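ArsR family transcriptional regulator (Comamonas testosteroni, PDB 6UVU) represses transcription as an antimony(III)-responsive ArsR-family regulator, probably by binding operator DNA as a homodimer that lets go when the metalloid binds. Local coordinates at the interface of chains A and B. Numbering follows the deposited sequence. Chains: chain A/B, ArsR family transcriptional regulator.

The interface of chains A and B. Residues chain A 24, 29, 32-33, 36; chain B 39, 41, 45, 111, 115.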
loop_
_atom_site.group_PDB
_atom_site.type_symbol
_atom_site.label_atom_id
_atom_site.label_comp_id
_atom_site.label_asym_id
_atom_site.label_seq_id
_atom_site.Cartn_x
_atom_site.Cartn_y
_atom_site.Cartn_z
ATOM N N ILE A 24 -0.898 -9.413 12.752
ATOM C CA ILE A 24 -0.828 -7.969 12.929
ATOM C C ILE A 24 -1.974 -7.495 13.818
ATOM O O ILE A 24 -3.121 -7.939 13.690
ATOM C CB ILE A 24 -0.845 -7.301 11.540
ATOM C CG1 ILE A 24 -0.674 -5.802 11.607
ATOM C CG2 ILE A 24 -2.155 -7.549 10.817
ATOM C CD1 ILE A 24 -0.898 -5.181 10.252
ATOM N N ALA A 29 -2.016 -2.412 12.212
ATOM C CA ALA A 29 -2.692 -2.316 10.925
ATOM C C ALA A 29 -3.002 -0.869 10.565
ATOM O O ALA A 29 -2.767 -0.450 9.427
ATOM C CB ALA A 29 -3.973 -3.155 10.948
ATOM N N VAL A 32 0.056 1.114 9.093
ATOM C CA VAL A 32 0.358 0.791 7.702
ATOM C C VAL A 32 -0.782 1.257 6.795
ATOM O O VAL A 32 -0.557 1.667 5.647
ATOM C CB VAL A 32 0.649 -0.724 7.598
ATOM C CG1 VAL A 32 0.172 -1.297 6.307
ATOM C CG2 VAL A 32 2.143 -0.989 7.773
ATOM N N VAL A 33 -2.012 1.252 7.308
ATOM C CA VAL A 33 -3.152 1.649 6.495
ATOM C C VAL A 33 -3.093 3.145 6.173
ATOM O O VAL A 33 -3.465 3.563 5.068
ATOM C CB VAL A 33 -4.461 1.247 7.200
ATOM C CG1 VAL A 33 -5.629 2.100 6.713
ATOM C CG2 VAL A 33 -4.740 -0.251 6.956
ATOM N N PHE A 36 -1.037 3.153 3.119
ATOM C CA PHE A 36 -1.816 2.683 1.972
ATOM C C PHE A 36 -2.835 3.738 1.529
ATOM O O PHE A 36 -3.037 3.944 0.326
ATOM C CB PHE A 36 -2.536 1.353 2.286
ATOM C CG PHE A 36 -1.608 0.137 2.436
ATOM C CD1 PHE A 36 -0.408 0.052 1.753
ATOM C CD2 PHE A 36 -1.956 -0.920 3.274
ATOM C CE1 PHE A 36 0.430 -1.050 1.897
ATOM C CE2 PHE A 36 -1.116 -2.039 3.415
ATOM C CZ PHE A 36 0.079 -2.097 2.738
ATOM N N LEU B 39 -6.229 -2.634 0.207
ATOM C CA LEU B 39 -5.445 -2.790 1.424
ATOM C C LEU B 39 -5.644 -1.670 2.442
ATOM O O LEU B 39 -5.272 -1.850 3.612
ATOM C CB LEU B 39 -3.970 -2.884 1.064
ATOM C CG LEU B 39 -3.619 -4.175 0.342
ATOM C CD1 LEU B 39 -2.339 -3.953 -0.380
ATOM C CD2 LEU B 39 -3.511 -5.329 1.347
ATOM N N ASN B 41 -7.572 -0.557 4.641
ATOM C CA ASN B 41 -8.588 -0.730 5.672
ATOM C C ASN B 41 -8.069 -1.679 6.746
ATOM O O ASN B 41 -7.622 -2.787 6.446
ATOM C CB ASN B 41 -9.896 -1.270 5.090
ATOM C CG ASN B 41 -10.950 -1.534 6.153
ATOM O OD1 ASN B 41 -11.053 -2.639 6.679
ATOM N ND2 ASN B 41 -11.745 -0.517 6.463
ATOM N N LEU B 45 -7.103 -5.691 6.183
ATOM C CA LEU B 45 -5.689 -6.029 6.198
ATOM C C LEU B 45 -5.415 -7.139 7.202
ATOM O O LEU B 45 -4.628 -8.050 6.933
ATOM C CB LEU B 45 -4.865 -4.776 6.522
ATOM C CG LEU B 45 -3.345 -4.898 6.377
ATOM C CD1 LEU B 45 -2.966 -5.104 4.915
ATOM C CD2 LEU B 45 -2.586 -3.684 6.944
ATOM N N GLY B 111 4.169 -4.555 3.777
ATOM C CA GLY B 111 3.635 -4.007 5.005
ATOM C C GLY B 111 4.126 -4.740 6.237
ATOM O O GLY B 111 4.459 -4.114 7.244
ATOM N N ILE B 115 6.387 -3.234 9.420
ATOM C CA ILE B 115 5.981 -3.294 10.823
ATOM C C ILE B 115 7.088 -3.910 11.668
ATOM O O ILE B 115 7.351 -3.465 12.795
ATOM C CB ILE B 115 4.672 -4.084 10.971
ATOM C CG1 ILE B 115 3.518 -3.326 10.327
ATOM C CG2 ILE B 115 4.384 -4.374 12.448
ATOM C CD1 ILE B 115 2.311 -4.186 10.091
#
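A:Ile24, A:Val32 and A:Phe36 meet B:Leu39, B:Leu45 and B:Ile115 in an apolar, helix-packed patch of the two-fold interface that joins the two copies; dimers of this kind are typical of ArsR repressors. No hydrogen bond or salt bridge crosses here, so shape and buried carbon do the holding. B:Leu45 is the central plug, hiding 55 Å² against chain A. Its CG stands anti to the backbone N (chi1 -171°), which sends the forked tip towards chain A. One branch, CD2, reaches A:Val32 CG1 at 3.7 Å and also touches A:Ile24 CD1; the other, CD1, comes to the rim of the A:Phe36 ring at CE2, 3.9 Å away. B:Leu39 approaches that ring differently: its CB lies over one face, near the CD2-CE2 edge, at 3.6 Å from CD2. The backbone carbonyl O of B:Leu39 lies beyond CD2 and somewhat above the ring plane, on the same side as its CB, 3.5 Å from A:Phe36 CD2, a contact rather than a bond. An alanine in place of A:Phe36 would probably open a gap beside B:Leu39 CB and leave the CD1 branch of B:Leu45 freer to turn. On the other flank A:Ile24 extends with CG1 anti to its backbone N (chi1 -176°) and meets B:Ile115 tip to tip, the two CD1 methyls a tight 3.4 Å apart, while the side chains cross at about a right angle. A:Val32 bridges the halves, since its second methyl, CG2, touches B:Ile115 CG1 at 3.7 Å. That methyl also lies near the carbonyl O of B:Gly111. Further along, A:Val33 CG2 rests on the backbone of B:Asn41, 3.6 Å from its C. In the fold, chain A supplies helix 26-39 and the loop residue before it, laid against the end of the same helix in chain B, the start of helix 42-54 and the C-terminal helix 102-121.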